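Putative tetR family transcription regulator (Shewanella loihica, PDB 3PPB) probably binds DNA through an N-terminal helix-turn-helix motif and regulates transcription, as expected of a TetR-family protein. Local coordinates at residues 143-148 with 187-192; 74-79 with 87-92; 67-72 with 129-134. One frame throughout, in Å; residues are numbered along the deposited sequence.

Interaction 1: residues 143-148 with 187-192; sequences GELAEY and LFWNAM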
ATOM      1  N   GLY A 143     -12.145 -24.816  10.137  1.00 40.29           N
ATOM      2  CA  GLY A 143     -12.847 -23.975  11.096  1.00 39.03           C
ATOM      3  C   GLY A 143     -11.967 -23.005  11.851  1.00 41.47           C
ATOM      4  O   GLY A 143     -12.390 -22.497  12.887  1.00 40.97           O
ATOM      5  N   GLU A 144     -10.734 -22.737  11.357  1.00 37.06           N
ATOM      6  CA  GLU A 144      -9.831 -21.777  11.983  1.00 36.69           C
ATOM      7  C   GLU A 144     -10.011 -20.372  11.410  1.00 36.16           C
ATOM      8  O   GLU A 144      -9.827 -19.415  12.141  1.00 32.65           O
ATOM      9  CB  GLU A 144      -8.355 -22.182  11.793  1.00 39.06           C
ATOM     10  CG  GLU A 144      -7.922 -23.385  12.606  1.00 53.20           C
ATOM     11  CD  GLU A 144      -6.538 -23.864  12.224  1.00 71.66           C
ATOM     12  OE1 GLU A 144      -6.433 -24.655  11.257  1.00 64.03           O
ATOM     13  OE2 GLU A 144      -5.556 -23.416  12.863  1.00 59.36           O
ATOM     14  N   LEU A 145     -10.326 -20.250  10.099  1.00 32.01           N
ATOM     15  CA  LEU A 145     -10.439 -18.948   9.433  1.00 30.50           C
ATOM     16  C   LEU A 145     -11.873 -18.614   9.053  1.00 34.28           C
ATOM     17  O   LEU A 145     -12.645 -19.493   8.682  1.00 34.46           O
ATOM     18  CB  LEU A 145      -9.527 -18.883   8.178  1.00 28.96           C
ATOM     19  CG  LEU A 145      -8.034 -19.175   8.407  1.00 31.83           C
ATOM     20  CD1 LEU A 145      -7.235 -19.062   7.113  1.00 29.59           C
ATOM     21  CD2 LEU A 145      -7.450 -18.298   9.519  1.00 33.62           C
ATOM     22  N   ALA A 146     -12.224 -17.333   9.174  1.00 29.91           N
ATOM     23  CA  ALA A 146     -13.538 -16.798   8.832  1.00 29.33           C
ATOM     24  C   ALA A 146     -13.816 -16.961   7.337  1.00 32.17           C
ATOM     25  O   ALA A 146     -12.887 -17.048   6.507  1.00 30.33           O
ATOM     26  CB  ALA A 146     -13.612 -15.330   9.217  1.00 29.69           C
ATOM     27  N   GLU A 147     -15.102 -17.006   6.995  1.00 29.88           N
ATOM     28  CA  GLU A 147     -15.521 -17.208   5.618  1.00 31.04           C
ATOM     29  C   GLU A 147     -15.889 -15.899   4.950  1.00 36.98           C
ATOM     30  O   GLU A 147     -17.069 -15.608   4.756  1.00 39.37           O
ATOM     31  CB  GLU A 147     -16.685 -18.202   5.542  1.00 33.43           C
ATOM     32  CG  GLU A 147     -16.281 -19.564   6.052  1.00 41.12           C
ATOM     33  CD  GLU A 147     -17.437 -20.490   6.244  1.00 40.79           C
ATOM     34  OE1 GLU A 147     -17.975 -20.518   7.369  1.00 37.01           O
ATOM     35  OE2 GLU A 147     -17.793 -21.194   5.277  1.00 41.10           O
ATOM     36  N   TYR A 148     -14.871 -15.122   4.583  1.00 30.52           N
ATOM     37  CA  TYR A 148     -15.091 -13.874   3.834  1.00 29.30           C
ATOM     38  C   TYR A 148     -14.737 -14.152   2.373  1.00 31.28           C
ATOM     39  O   TYR A 148     -14.086 -15.175   2.156  1.00 30.95           O
ATOM     40  CB  TYR A 148     -14.239 -12.727   4.408  1.00 28.06           C
ATOM     41  CG  TYR A 148     -14.293 -12.563   5.916  1.00 27.50           C
ATOM     42  CD1 TYR A 148     -15.512 -12.467   6.588  1.00 29.78           C
ATOM     43  CD2 TYR A 148     -13.128 -12.441   6.663  1.00 26.59           C
ATOM     44  CE1 TYR A 148     -15.567 -12.311   7.975  1.00 30.11           C
ATOM     45  CE2 TYR A 148     -13.169 -12.243   8.045  1.00 26.99           C
ATOM     46  CZ  TYR A 148     -14.392 -12.191   8.699  1.00 32.22           C
ATOM     47  OH  TYR A 148     -14.435 -12.046  10.066  1.00 27.74           O
ATOM     48  N   LEU A 187      -1.983  -9.150  14.533  1.00 24.08           N
ATOM     49  CA  LEU A 187      -2.857  -8.313  13.692  1.00 22.06           C
ATOM     50  C   LEU A 187      -3.195  -9.065  12.422  1.00 24.68           C
ATOM     51  O   LEU A 187      -4.339  -9.056  12.013  1.00 22.66           O
ATOM     52  CB  LEU A 187      -2.221  -6.953  13.359  1.00 21.40           C
ATOM     53  CG  LEU A 187      -2.182  -5.926  14.513  1.00 25.68           C
ATOM     54  CD1 LEU A 187      -1.030  -4.981  14.347  1.00 25.70           C
ATOM     55  CD2 LEU A 187      -3.505  -5.153  14.667  1.00 22.23           C
ATOM     56  N   PHE A 188      -2.209  -9.764  11.832  1.00 23.65           N
ATOM     57  CA  PHE A 188      -2.385 -10.536  10.597  1.00 23.94           C
ATOM     58  C   PHE A 188      -3.365 -11.722  10.796  1.00 30.08           C
ATOM     59  O   PHE A 188      -4.338 -11.840  10.050  1.00 29.47           O
ATOM     60  CB  PHE A 188      -1.018 -11.031  10.107  1.00 25.17           C
ATOM     61  CG  PHE A 188      -1.073 -11.942   8.906  1.00 27.63           C
ATOM     62  CD1 PHE A 188      -1.350 -11.437   7.641  1.00 32.91           C
ATOM     63  CD2 PHE A 188      -0.795 -13.300   9.031  1.00 29.95           C
ATOM     64  CE1 PHE A 188      -1.362 -12.281   6.522  1.00 34.39           C
ATOM     65  CE2 PHE A 188      -0.834 -14.145   7.921  1.00 33.20           C
ATOM     66  CZ  PHE A 188      -1.118 -13.634   6.674  1.00 32.64           C
ATOM     67  N   TRP A 189      -3.088 -12.602  11.781  1.00 26.86           N
ATOM     68  CA  TRP A 189      -3.893 -13.776  12.064  1.00 26.84           C
ATOM     69  C   TRP A 189      -5.311 -13.407  12.513  1.00 32.34           C
ATOM     70  O   TRP A 189      -6.275 -13.977  11.991  1.00 32.81           O
ATOM     71  CB  TRP A 189      -3.220 -14.660  13.143  1.00 25.52           C
ATOM     72  CG  TRP A 189      -3.972 -15.945  13.367  1.00 26.20           C
ATOM     73  CD1 TRP A 189      -4.784 -16.247  14.423  1.00 29.24           C
ATOM     74  CD2 TRP A 189      -4.015 -17.086  12.484  1.00 25.76           C
ATOM     75  NE1 TRP A 189      -5.323 -17.508  14.260  1.00 28.58           N
ATOM     76  CE2 TRP A 189      -4.873 -18.041  13.075  1.00 29.59           C
ATOM     77  CE3 TRP A 189      -3.408 -17.394  11.243  1.00 26.54           C
ATOM     78  CZ2 TRP A 189      -5.137 -19.291  12.475  1.00 28.90           C
ATOM     79  CZ3 TRP A 189      -3.661 -18.634  10.663  1.00 28.15           C
ATOM     80  CH2 TRP A 189      -4.504 -19.571  11.284  1.00 29.24           C
ATOM     81  N   ASN A 190      -5.443 -12.463  13.474  1.00 27.34           N
ATOM     82  CA  ASN A 190      -6.744 -12.095  14.048  1.00 25.59           C
ATOM     83  C   ASN A 190      -7.682 -11.442  13.041  1.00 27.29           C
ATOM     84  O   ASN A 190      -8.901 -11.531  13.217  1.00 26.27           O
ATOM     85  CB  ASN A 190      -6.578 -11.239  15.291  1.00 27.67           C
ATOM     86  CG  ASN A 190      -6.033 -12.047  16.434  1.00 38.09           C
ATOM     87  OD1 ASN A 190      -5.998 -13.278  16.391  1.00 33.94           O
ATOM     88  ND2 ASN A 190      -5.557 -11.383  17.466  1.00 25.97           N
ATOM     89  N   ALA A 191      -7.149 -10.834  11.973  1.00 22.31           N
ATOM     90  CA  ALA A 191      -8.034 -10.291  10.931  1.00 22.25           C
ATOM     91  C   ALA A 191      -8.829 -11.414  10.284  1.00 25.82           C
ATOM     92  O   ALA A 191     -10.013 -11.247  10.039  1.00 26.41           O
ATOM     93  CB  ALA A 191      -7.217  -9.559   9.848  1.00 22.26           C
HETATM   94  N   MSE A 192      -8.175 -12.567  10.052  1.00 23.21           N
HETATM   95  CA  MSE A 192      -8.702 -13.756   9.362  0.50 22.41           C
HETATM   96  C   MSE A 192      -9.400 -14.778  10.234  1.00 28.78           C
HETATM   97  O   MSE A 192     -10.225 -15.531   9.732  1.00 31.19           O
HETATM   98  CB  MSE A 192      -7.539 -14.531   8.715  0.50 23.77           C
HETATM   99  CG  MSE A 192      -6.712 -13.762   7.712  0.50 28.51           C
HETATM  100 SE   MSE A 192      -5.632 -15.040   6.739  0.38 34.04          SE
HETATM  101  CE  MSE A 192      -4.310 -15.498   8.117  0.50 30.16           C
TER
HETATM  102  O   HOH W   1     -12.058 -12.337  11.314  1.00 21.02           O

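Interaction 2: residues 74-79 with 87-92; sequences ASVSSR and EQLWFA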
ATOM      1  N   ALA A  74      10.244 -21.822   0.620  1.00 46.87           N
ATOM      2  CA  ALA A  74      11.441 -22.615   0.928  1.00 48.53           C
ATOM      3  C   ALA A  74      11.809 -22.554   2.428  1.00 56.07           C
ATOM      4  O   ALA A  74      12.503 -23.438   2.919  1.00 56.87           O
ATOM      5  CB  ALA A  74      12.612 -22.140   0.086  1.00 49.34           C
ATOM      6  N   SER A  75      11.328 -21.527   3.145  1.00 54.25           N
ATOM      7  CA  SER A  75      11.581 -21.297   4.569  1.00 55.51           C
ATOM      8  C   SER A  75      10.627 -22.084   5.471  1.00 60.69           C
ATOM      9  O   SER A  75      10.795 -22.097   6.691  1.00 60.30           O
ATOM     10  CB  SER A  75      11.433 -19.808   4.877  1.00 59.12           C
ATOM     11  OG  SER A  75      12.361 -19.025   4.146  1.00 71.59           O
ATOM     12  N   VAL A  76       9.622 -22.727   4.867  1.00 58.69           N
ATOM     13  CA  VAL A  76       8.571 -23.412   5.588  1.00 59.28           C
ATOM     14  C   VAL A  76       8.553 -24.901   5.310  1.00 67.66           C
ATOM     15  O   VAL A  76       8.338 -25.331   4.174  1.00 68.90           O
ATOM     16  CB  VAL A  76       7.199 -22.774   5.238  1.00 62.18           C
ATOM     17  CG1 VAL A  76       6.027 -23.555   5.845  1.00 62.25           C
ATOM     18  CG2 VAL A  76       7.154 -21.310   5.663  1.00 60.90           C
ATOM     19  N   SER A  77       8.734 -25.683   6.374  1.00 65.70           N
ATOM     20  CA  SER A  77       8.554 -27.122   6.350  1.00 67.41           C
ATOM     21  C   SER A  77       7.387 -27.395   7.307  1.00 70.92           C
ATOM     22  O   SER A  77       7.518 -27.205   8.522  1.00 70.52           O
ATOM     23  CB  SER A  77       9.828 -27.871   6.715  1.00 72.82           C
ATOM     24  OG  SER A  77       9.728 -29.197   6.219  1.00 84.80           O
ATOM     25  N   SER A  78       6.208 -27.690   6.733  1.00 66.17           N
ATOM     26  CA  SER A  78       4.966 -27.890   7.470  1.00 65.34           C
ATOM     27  C   SER A  78       4.993 -29.115   8.349  1.00 70.80           C
ATOM     28  O   SER A  78       5.546 -30.156   7.971  1.00 71.69           O
ATOM     29  CB  SER A  78       3.784 -27.991   6.511  1.00 67.55           C
ATOM     30  OG  SER A  78       2.577 -28.249   7.208  1.00 75.28           O
ATOM     31  N   ARG A  79       4.382 -28.970   9.536  1.00 66.75           N
ATOM     32  CA  ARG A  79       4.163 -30.056  10.489  1.00 66.85           C
ATOM     33  C   ARG A  79       2.660 -30.394  10.521  1.00 67.09           C
ATOM     34  O   ARG A  79       2.243 -31.288  11.258  1.00 68.23           O
ATOM     35  CB  ARG A  79       4.682 -29.675  11.881  1.00 68.79           C
ATOM     36  N   GLU A  87       2.382 -18.507  10.592  1.00 32.69           N
ATOM     37  CA  GLU A  87       3.369 -17.766  11.380  1.00 32.65           C
ATOM     38  C   GLU A  87       4.749 -17.808  10.726  1.00 36.21           C
ATOM     39  O   GLU A  87       5.378 -16.756  10.589  1.00 35.50           O
ATOM     40  CB  GLU A  87       3.420 -18.313  12.800  1.00 34.55           C
ATOM     41  CG  GLU A  87       4.235 -17.463  13.753  1.00 43.37           C
ATOM     42  CD  GLU A  87       4.209 -18.045  15.145  1.00 58.11           C
ATOM     43  OE1 GLU A  87       4.495 -19.255  15.291  1.00 57.80           O
ATOM     44  OE2 GLU A  87       3.823 -17.309  16.080  1.00 56.16           O
ATOM     45  N   GLN A  88       5.216 -19.012  10.320  1.00 33.44           N
ATOM     46  CA  GLN A  88       6.491 -19.198   9.616  1.00 33.23           C
ATOM     47  C   GLN A  88       6.489 -18.413   8.301  1.00 35.78           C
ATOM     48  O   GLN A  88       7.498 -17.790   7.973  1.00 35.33           O
ATOM     49  CB  GLN A  88       6.749 -20.685   9.300  1.00 35.62           C
ATOM     50  CG  GLN A  88       6.988 -21.628  10.463  1.00 48.67           C
ATOM     51  CD  GLN A  88       7.216 -23.047   9.941  1.00 73.75           C
ATOM     52  OE1 GLN A  88       8.261 -23.369   9.361  1.00 69.02           O
ATOM     53  NE2 GLN A  88       6.223 -23.929  10.099  1.00 64.54           N
ATOM     54  N   LEU A  89       5.360 -18.446   7.534  1.00 31.53           N
ATOM     55  CA  LEU A  89       5.284 -17.739   6.251  1.00 31.31           C
ATOM     56  C   LEU A  89       5.338 -16.233   6.457  1.00 34.22           C
ATOM     57  O   LEU A  89       6.019 -15.539   5.708  1.00 32.42           O
ATOM     58  CB  LEU A  89       4.017 -18.104   5.476  1.00 31.39           C
ATOM     59  CG  LEU A  89       4.047 -19.449   4.724  1.00 35.79           C
ATOM     60  CD1 LEU A  89       2.670 -19.925   4.455  1.00 34.73           C
ATOM     61  CD2 LEU A  89       4.851 -19.359   3.416  1.00 35.73           C
ATOM     62  N   TRP A  90       4.615 -15.735   7.478  1.00 30.12           N
ATOM     63  CA  TRP A  90       4.568 -14.314   7.810  1.00 28.67           C
ATOM     64  C   TRP A  90       5.965 -13.807   8.207  1.00 32.16           C
ATOM     65  O   TRP A  90       6.418 -12.803   7.664  1.00 31.76           O
ATOM     66  CB  TRP A  90       3.565 -14.102   8.941  1.00 26.75           C
ATOM     67  CG  TRP A  90       3.519 -12.703   9.464  1.00 27.24           C
ATOM     68  CD1 TRP A  90       4.066 -12.241  10.621  1.00 29.51           C
ATOM     69  CD2 TRP A  90       2.925 -11.569   8.818  1.00 27.33           C
ATOM     70  NE1 TRP A  90       3.777 -10.908  10.778  1.00 28.57           N
ATOM     71  CE2 TRP A  90       3.092 -10.465   9.677  1.00 30.45           C
ATOM     72  CE3 TRP A  90       2.261 -11.377   7.591  1.00 28.38           C
ATOM     73  CZ2 TRP A  90       2.604  -9.194   9.361  1.00 29.72           C
ATOM     74  CZ3 TRP A  90       1.774 -10.120   7.285  1.00 29.00           C
ATOM     75  CH2 TRP A  90       1.935  -9.051   8.166  1.00 29.65           C
ATOM     76  N   PHE A  91       6.657 -14.519   9.117  1.00 26.53           N
ATOM     77  CA  PHE A  91       7.972 -14.061   9.544  1.00 26.53           C
ATOM     78  C   PHE A  91       9.028 -14.281   8.444  1.00 31.57           C
ATOM     79  O   PHE A  91       9.938 -13.459   8.345  1.00 32.19           O
ATOM     80  CB  PHE A  91       8.385 -14.631  10.905  1.00 27.23           C
ATOM     81  CG  PHE A  91       7.558 -14.021  12.027  1.00 28.26           C
ATOM     82  CD1 PHE A  91       7.522 -12.635  12.220  1.00 30.70           C
ATOM     83  CD2 PHE A  91       6.809 -14.822  12.881  1.00 29.89           C
ATOM     84  CE1 PHE A  91       6.730 -12.065  13.230  1.00 30.56           C
ATOM     85  CE2 PHE A  91       6.055 -14.252  13.923  1.00 33.71           C
ATOM     86  CZ  PHE A  91       6.016 -12.875  14.086  1.00 31.34           C
ATOM     87  N   ALA A  92       8.858 -15.284   7.559  1.00 28.50           N
ATOM     88  CA  ALA A  92       9.762 -15.458   6.400  1.00 28.79           C
ATOM     89  C   ALA A  92       9.589 -14.306   5.412  1.00 31.57           C
ATOM     90  O   ALA A  92      10.571 -13.850   4.825  1.00 32.51           O
ATOM     91  CB  ALA A  92       9.493 -16.777   5.687  1.00 29.54           C
TER

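Interaction 3: residues 67-72 with 129-134; sequences EFADAI and LGFIAE. With EDO (1,2-ethanediol), chain G; EDO (1,2-ethanediol), chain H.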
ATOM      1  N   GLU A  67      10.622 -14.553  -6.884  1.00 36.79           N
ATOM      2  CA  GLU A  67      11.700 -14.657  -5.890  1.00 36.84           C
ATOM      3  C   GLU A  67      11.143 -14.659  -4.457  1.00 39.22           C
ATOM      4  O   GLU A  67      11.546 -15.484  -3.630  1.00 39.83           O
ATOM      5  CB  GLU A  67      12.685 -13.494  -6.048  1.00 38.23           C
ATOM      6  CG  GLU A  67      13.604 -13.619  -7.238  1.00 45.46           C
ATOM      7  CD  GLU A  67      14.495 -12.407  -7.403  1.00 59.26           C
ATOM      8  OE1 GLU A  67      14.888 -11.818  -6.370  1.00 46.81           O
ATOM      9  OE2 GLU A  67      14.771 -12.023  -8.563  1.00 54.01           O
ATOM     10  N   PHE A  68      10.225 -13.724  -4.174  1.00 33.52           N
ATOM     11  CA  PHE A  68       9.570 -13.588  -2.880  1.00 32.44           C
ATOM     12  C   PHE A  68       8.808 -14.875  -2.517  1.00 39.11           C
ATOM     13  O   PHE A  68       8.982 -15.416  -1.420  1.00 39.53           O
ATOM     14  CB  PHE A  68       8.623 -12.384  -2.922  1.00 32.64           C
ATOM     15  CG  PHE A  68       7.745 -12.191  -1.708  1.00 33.05           C
ATOM     16  CD1 PHE A  68       8.265 -11.657  -0.530  1.00 34.14           C
ATOM     17  CD2 PHE A  68       6.383 -12.486  -1.757  1.00 34.41           C
ATOM     18  CE1 PHE A  68       7.441 -11.423   0.572  1.00 33.72           C
ATOM     19  CE2 PHE A  68       5.560 -12.256  -0.653  1.00 35.89           C
ATOM     20  CZ  PHE A  68       6.093 -11.734   0.506  1.00 33.17           C
ATOM     21  N   ALA A  69       7.981 -15.369  -3.458  1.00 37.69           N
ATOM     22  CA  ALA A  69       7.165 -16.569  -3.284  1.00 37.91           C
ATOM     23  C   ALA A  69       8.048 -17.780  -3.014  1.00 42.26           C
ATOM     24  O   ALA A  69       7.778 -18.522  -2.071  1.00 41.33           O
ATOM     25  CB  ALA A  69       6.300 -16.798  -4.512  1.00 38.98           C
ATOM     26  N   ASP A  70       9.146 -17.922  -3.795  1.00 39.05           N
ATOM     27  CA  ASP A  70      10.125 -19.002  -3.670  1.00 39.64           C
ATOM     28  C   ASP A  70      10.825 -18.981  -2.303  1.00 44.91           C
ATOM     29  O   ASP A  70      10.944 -20.033  -1.683  1.00 44.58           O
ATOM     30  CB  ASP A  70      11.171 -18.913  -4.794  1.00 41.43           C
ATOM     31  CG  ASP A  70      10.703 -19.305  -6.192  1.00 45.96           C
ATOM     32  OD1 ASP A  70       9.523 -19.702  -6.342  1.00 44.12           O
ATOM     33  OD2 ASP A  70      11.529 -19.241  -7.135  1.00 51.74           O
ATOM     34  N   ALA A  71      11.252 -17.787  -1.826  1.00 41.62           N
ATOM     35  CA  ALA A  71      11.957 -17.618  -0.546  1.00 41.06           C
ATOM     36  C   ALA A  71      11.087 -17.962   0.650  1.00 45.65           C
ATOM     37  O   ALA A  71      11.542 -18.692   1.539  1.00 47.34           O
ATOM     38  CB  ALA A  71      12.479 -16.193  -0.405  1.00 40.83           C
ATOM     39  N   ILE A  72       9.845 -17.460   0.681  1.00 39.86           N
ATOM     40  CA  ILE A  72       8.971 -17.689   1.831  1.00 38.69           C
ATOM     41  C   ILE A  72       8.505 -19.152   1.882  1.00 44.26           C
ATOM     42  O   ILE A  72       8.445 -19.716   2.979  1.00 44.58           O
ATOM     43  CB  ILE A  72       7.808 -16.659   1.932  1.00 40.75           C
ATOM     44  CG1 ILE A  72       6.745 -16.814   0.830  1.00 40.46           C
ATOM     45  CG2 ILE A  72       8.393 -15.233   1.954  1.00 40.74           C
ATOM     46  CD1 ILE A  72       5.455 -15.990   1.065  1.00 39.51           C
ATOM     47  N   LEU A 129       1.404 -16.373  -6.312  1.00 36.76           N
ATOM     48  CA  LEU A 129       1.038 -16.481  -4.902  1.00 36.31           C
ATOM     49  C   LEU A 129      -0.296 -17.214  -4.711  1.00 41.75           C
ATOM     50  O   LEU A 129      -0.982 -17.007  -3.708  1.00 41.87           O
ATOM     51  CB  LEU A 129       1.035 -15.092  -4.257  1.00 35.44           C
ATOM     52  CG  LEU A 129       2.428 -14.400  -4.264  1.00 40.15           C
ATOM     53  CD1 LEU A 129       2.296 -12.917  -4.190  1.00 39.85           C
ATOM     54  CD2 LEU A 129       3.333 -14.934  -3.141  1.00 41.78           C
ATOM     55  N   GLY A 130      -0.604 -18.128  -5.647  1.00 39.20           N
ATOM     56  CA  GLY A 130      -1.803 -18.960  -5.617  1.00 38.61           C
ATOM     57  C   GLY A 130      -1.922 -19.816  -4.365  1.00 41.80           C
ATOM     58  O   GLY A 130      -3.036 -20.125  -3.911  1.00 40.66           O
ATOM     59  N   PHE A 131      -0.765 -20.207  -3.779  1.00 38.01           N
ATOM     60  CA  PHE A 131      -0.732 -21.049  -2.578  1.00 38.00           C
ATOM     61  C   PHE A 131      -1.374 -20.333  -1.379  1.00 40.48           C
ATOM     62  O   PHE A 131      -1.816 -21.016  -0.453  1.00 40.33           O
ATOM     63  CB  PHE A 131       0.707 -21.494  -2.233  1.00 40.14           C
ATOM     64  CG  PHE A 131       1.606 -20.414  -1.672  1.00 41.54           C
ATOM     65  CD1 PHE A 131       2.370 -19.616  -2.515  1.00 44.91           C
ATOM     66  CD2 PHE A 131       1.674 -20.187  -0.302  1.00 43.97           C
ATOM     67  CE1 PHE A 131       3.180 -18.605  -1.998  1.00 46.13           C
ATOM     68  CE2 PHE A 131       2.476 -19.166   0.217  1.00 46.67           C
ATOM     69  CZ  PHE A 131       3.226 -18.385  -0.634  1.00 44.99           C
ATOM     70  N   ILE A 132      -1.394 -18.974  -1.380  1.00 34.97           N
ATOM     71  CA  ILE A 132      -1.960 -18.194  -0.267  1.00 33.13           C
ATOM     72  C   ILE A 132      -3.456 -18.460  -0.170  1.00 34.77           C
ATOM     73  O   ILE A 132      -3.928 -18.773   0.928  1.00 33.84           O
ATOM     74  CB  ILE A 132      -1.643 -16.676  -0.338  1.00 35.08           C
ATOM     75  CG1 ILE A 132      -0.128 -16.433  -0.123  1.00 36.23           C
ATOM     76  CG2 ILE A 132      -2.464 -15.898   0.706  1.00 32.24           C
ATOM     77  CD1 ILE A 132       0.340 -14.952  -0.361  1.00 45.47           C
ATOM     78  N   ALA A 133      -4.190 -18.367  -1.290  1.00 30.25           N
ATOM     79  CA  ALA A 133      -5.628 -18.657  -1.319  1.00 31.27           C
ATOM     80  C   ALA A 133      -5.888 -20.130  -0.933  1.00 36.50           C
ATOM     81  O   ALA A 133      -6.893 -20.406  -0.296  1.00 36.01           O
ATOM     82  CB  ALA A 133      -6.207 -18.365  -2.705  1.00 32.34           C
ATOM     83  N   GLU A 134      -4.970 -21.061  -1.295  1.00 33.09           N
ATOM     84  CA  GLU A 134      -5.140 -22.467  -0.945  1.00 34.70           C
ATOM     85  C   GLU A 134      -5.030 -22.661   0.575  1.00 38.79           C
ATOM     86  O   GLU A 134      -5.828 -23.404   1.153  1.00 38.46           O
ATOM     87  CB  GLU A 134      -4.154 -23.360  -1.699  1.00 37.05           C
ATOM     88  CG  GLU A 134      -4.336 -24.863  -1.453  1.00 56.37           C
ATOM     89  CD  GLU A 134      -5.738 -25.454  -1.518  1.00 88.21           C
ATOM     90  OE1 GLU A 134      -6.537 -25.037  -2.393  1.00 83.31           O
ATOM     91  OE2 GLU A 134      -6.026 -26.365  -0.706  1.00 85.78           O
TER
HETATM   92  C1  EDO G 210      15.891 -13.202  -2.942  1.00 59.31           C
HETATM   93  O1  EDO G 210      15.091 -12.350  -3.777  1.00 60.35           O
HETATM   94  C2  EDO G 210      15.149 -14.520  -2.728  1.00 58.45           C
HETATM   95  O2  EDO G 210      15.872 -15.338  -1.796  1.00 66.14           O
HETATM   96  C1  EDO H 211      16.654  -8.007 -10.726  1.00 69.22           C
HETATM   97  O1  EDO H 211      17.335  -8.306  -9.501  1.00 72.95           O
HETATM   98  C2  EDO H 211      15.887  -9.239 -11.190  1.00 66.52           C
HETATM   99  O2  EDO H 211      14.935  -9.609 -10.188  1.00 69.22           O

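Interaction 1: residues 143-148 with 187-192
One face of the Trp-189 indole is met by Leu-145, whose CD2 methyl sits 4.0 Å from the centroid of the six-membered ring in a CH-pi contact, 23° off the ring normal and displaced toward the rim. The Tyr-148 ring takes the CB of Ala-146 over one face, and at its edge, in plane, lie Ala-191 O and a water. Trp-189 CG is anti to its backbone N (chi1 -175°), so that the six-membered end of the indole comes against Leu-145. The same Leu-145 CD2 touches Met-192 CB at 3.9 Å, the two side chains lying alongside each other; Met-192 is a selenomethionine. In addition to this packing, Ala-146 N donates to Met-192 O over 2.7 Å, nearly along the C=O axis. An alanine at Trp-189 would remove the ring face against which CD2 packs and would probably loosen the seating of Leu-145 and of Leu-82 and Ala-86 of helix 82-99. Ala-191 of the second subunit packs on Ala-191, so the contact borders the dimer interface. The water at the ring edge accepts from Tyr-148 OH at 2.7 Å and donates to Ala-191 O at 2.6 Å. The carbonyls of Ala-191 and Met-192 are thus met by the 143-148 loop, the second directly and the first through water, beside an apolar patch.

Interaction 2: residues 74-79 with 87-92
Val-76 points its CB toward helix 82-99 and meets two side chains there, crossing Leu-89 at about a right angle and Gln-88 obliquely. Its CG1 is anti to the backbone N (chi1 173°), which leaves CG2 anti to the carbonyl carbon and aimed at the helix. That one methyl does most of the touching: it lies 3.7 Å from Leu-89 CG and an equal 3.7 Å from Gln-88 CB, so it rests between two consecutive residues of the helix. Gln-88 reaches out to the loop, its chain extended beyond CG (chi2 180°), bringing OE1 to 3.8 Å from Ser-77 N, too long to be more than a loose polar approach. One turn further along the helix, Ala-92 CB meets Ser-75 CB at 3.7 Å, methyl against methylene. The hydroxyl of Ser-75 turns back instead to Ala-71 O, a hydrogen bond to the last turn of the preceding helix 53-74. The contact is therefore small and mainly van der Waals in character. It packs the linker between helices 53-74 and 82-99 onto the second of them, close to the surface. Leu-89 also touches Ile-72 of helix 53-74 and Phe-131 and Leu-135 of helix 130-141, while on another side of helix 82-99 Trp-90 touches Tyr-161 of helix 150-170.

Interaction 3: residues 67-72 with 129-134
Packing of helix 53-74, here residues 67-72, against the junction of helices 118-128 and 130-141 belongs to the all-helical body of this TetR-like fold. Leu-129 is the first residue to leave helical geometry after helix 118-128, and it stands at the junction with the next helix. Its CG is anti to the carbonyl carbon (chi1 -63°), and the CD2 branch does the touching, reaching Ala-69 CB at 3.8 Å. The same methyl comes to the edge of the Phe-68 ring, 4.1 Å from CD2 of Phe-68, the two side chains crossing at about a right angle. Phe-131 makes the second half of the contact. Its CG takes the crowded position between the backbone N and the carbonyl carbon (chi1 73°), and the ring presents its edge to helix 53-74. There CZ of Phe-131 meets Ile-72 CD1 in plane at 3.7 Å, and CE1 of Phe-131 comes to 4.4 Å from Ala-69 CB. Ile-72 likewise holds CG1 in the crowded position (chi1 70°), with the chain then extended so that CD1 ends at the ring edge. The small Ala-69 probably allows both Leu-129 and Phe-131 to come close to the helix. Farther round helix 53-74, Phe-68 also meets Trp-96 and Phe-107 edge-to-face, while Glu-67 makes a salt bridge to Lys-103 and accepts hydrogen bonds from two 1,2-ethanediol molecules, probably from the crystallisation liquor. Between the segments themselves the contact is wholly apolar, so its stability is likely to rest on exclusion of water and shape fit, without directional bonds to fix the helices.

Interactions 1 and 3 are buried, whereas interaction 2 lies near the surface. Interactions 2 and 3 share a region: their centres are 11 Å apart, and Leu-89 CD2 approaches Ile-72 O at 3.6 Å and Phe-131 CE2 at 4.0 Å, so helix 82-99 adjoins both helix 53-74 and helix 130-141. Interaction 1 sits beside the second subunit, at the far end of helix 130-141, and meets interaction 2 where Phe-188 packs on Trp-90. Chemistry follows place: interaction 3 joins helices by aliphatic and aromatic groups, interaction 2 lays a serine-rich linker on a helix by van der Waals packing, and interaction 1, where a loop meets helix 178-192, adds direct and water-mediated hydrogen bonds.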